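Local coordinates for probable thiosulfate sulfurtransferase (PDB 2EG4), which binds a zinc ion and probably transfers sulfur from thiosulfate to acceptors such as cyanide, as rhodaneses do, at residues F202-R205 and R210-N213. Sequence-based numbering, arbitrary orientation.
Sequences FVLR and RARN
With chi1 at -75°, Arg205 puts CG anti to its carbonyl carbon and beside the backbone N, and a bend at chi2 (-118°), with the chain extended beyond it, carries the guanidinium across to the backbone of Ala211. The guanidinium arrives side-on, NE and NH2 together gripping one atom, the carbonyl oxygen of Ala211. Arg205 NE lies 3.0 Å from Ala211 O, in the carbonyl plane and on a lone pair. Arg205 NH2 is also 3.0 Å from Ala211 O but stands above that plane, so the two donors approach the oxygen differently. Neither bond is straight, the N-H...O angle at Arg205 NE being 147°, as expected when a fork closes on a single acceptor. The oxygen lies nearly in the guanidinium plane, and the paired bonds limit how far the group can rotate. One residue earlier in the helix, Leu204 faces the strand: its CB meets Ala211 CB at 3.7 Å, and its CD1 lies 3.8 Å from the same methyl. The buried Leu204 also touches Val189 and Leu176, whereas Arg212 leaves the strand on the side away from the helix, its NH2 forming a salt bridge with Glu127 and a hydrogen bond to Leu122 O. Helix 195-206 is thus fastened to edge strand 210-213, which hydrogen-bonds to parallel strand 186-190: a beta-alpha-beta crossover in the second rhodanese-like domain.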
loop_
_atom_site.group_PDB
_atom_site.type_symbol
_atom_site.label_atom_id
_atom_site.label_comp_id
_atom_site.label_asym_id
_atom_site.label_seq_id
_atom_site.Cartn_x
_atom_site.Cartn_y
_atom_site.Cartn_z
ATOM N N PHE A 202 -1.759 4.203 -5.625
ATOM C CA PHE A 202 -2.782 3.734 -6.559
ATOM C C PHE A 202 -3.557 4.834 -7.276
ATOM O O PHE A 202 -3.886 4.686 -8.461
ATOM C CB PHE A 202 -3.749 2.783 -5.847
ATOM C CG PHE A 202 -3.158 1.445 -5.587
ATOM C CD1 PHE A 202 -2.834 0.605 -6.652
ATOM C CD2 PHE A 202 -2.870 1.036 -4.288
ATOM C CE1 PHE A 202 -2.227 -0.620 -6.432
ATOM C CE2 PHE A 202 -2.264 -0.185 -4.053
ATOM C CZ PHE A 202 -1.938 -1.021 -5.126
ATOM N N VAL A 203 -3.843 5.927 -6.579
ATOM C CA VAL A 203 -4.565 7.033 -7.191
ATOM C C VAL A 203 -3.707 7.645 -8.287
ATOM O O VAL A 203 -4.162 7.817 -9.426
ATOM C CB VAL A 203 -4.891 8.144 -6.169
ATOM C CG1 VAL A 203 -5.460 9.385 -6.899
ATOM C CG2 VAL A 203 -5.896 7.628 -5.150
ATOM N N LEU A 204 -2.459 7.963 -7.946
ATOM C CA LEU A 204 -1.561 8.574 -8.916
ATOM C C LEU A 204 -1.352 7.674 -10.128
ATOM O O LEU A 204 -1.356 8.150 -11.266
ATOM C CB LEU A 204 -0.213 8.909 -8.268
ATOM C CG LEU A 204 -0.215 10.094 -7.301
ATOM C CD1 LEU A 204 1.147 10.256 -6.652
ATOM C CD2 LEU A 204 -0.578 11.371 -8.063
ATOM N N ARG A 205 -1.157 6.380 -9.892
ATOM C CA ARG A 205 -0.948 5.443 -10.988
ATOM C C ARG A 205 -2.150 5.424 -11.923
ATOM O O ARG A 205 -1.993 5.340 -13.150
ATOM C CB ARG A 205 -0.661 4.033 -10.444
ATOM C CG ARG A 205 0.749 3.907 -9.872
ATOM C CD ARG A 205 1.583 2.885 -10.617
ATOM N NE ARG A 205 3.013 3.066 -10.368
ATOM C CZ ARG A 205 3.970 2.336 -10.930
ATOM N NH1 ARG A 205 3.652 1.361 -11.783
ATOM N NH2 ARG A 205 5.243 2.575 -10.643
ATOM N N ARG A 210 3.917 8.020 -12.612
ATOM C CA ARG A 210 4.760 6.905 -12.202
ATOM C C ARG A 210 5.119 7.031 -10.722
ATOM O O ARG A 210 6.253 7.370 -10.340
ATOM C CB ARG A 210 6.013 6.854 -13.078
ATOM C CG ARG A 210 5.694 6.475 -14.534
ATOM C CD ARG A 210 6.911 6.591 -15.446
ATOM N NE ARG A 210 6.549 6.395 -16.848
ATOM C CZ ARG A 210 7.262 6.853 -17.875
ATOM N NH1 ARG A 210 8.380 7.536 -17.658
ATOM N NH2 ARG A 210 6.851 6.645 -19.119
ATOM N N ALA A 211 4.133 6.761 -9.883
ATOM C CA ALA A 211 4.336 6.837 -8.441
ATOM C C ALA A 211 5.004 5.563 -7.892
ATOM O O ALA A 211 4.726 4.460 -8.344
ATOM C CB ALA A 211 3.000 7.067 -7.748
ATOM N N ARG A 212 5.899 5.739 -6.924
ATOM C CA ARG A 212 6.617 4.626 -6.289
ATOM C C ARG A 212 6.455 4.868 -4.801
ATOM O O ARG A 212 6.584 6.000 -4.336
ATOM C CB ARG A 212 8.102 4.657 -6.638
ATOM C CG ARG A 212 8.420 4.443 -8.098
ATOM C CD ARG A 212 9.906 4.692 -8.308
ATOM N NE ARG A 212 10.714 3.743 -7.550
ATOM C CZ ARG A 212 12.039 3.800 -7.453
ATOM N NH1 ARG A 212 12.712 4.767 -8.063
ATOM N NH2 ARG A 212 12.694 2.884 -6.750
ATOM N N ASN A 213 6.206 3.798 -4.052
ATOM C CA ASN A 213 5.917 3.876 -2.621
ATOM C C ASN A 213 7.101 3.558 -1.721
ATOM O O ASN A 213 7.670 2.479 -1.818
ATOM C CB ASN A 213 4.761 2.884 -2.333
ATOM C CG ASN A 213 4.111 3.058 -0.948
ATOM O OD1 ASN A 213 3.424 2.139 -0.444
ATOM N ND2 ASN A 213 4.274 4.205 -0.359
#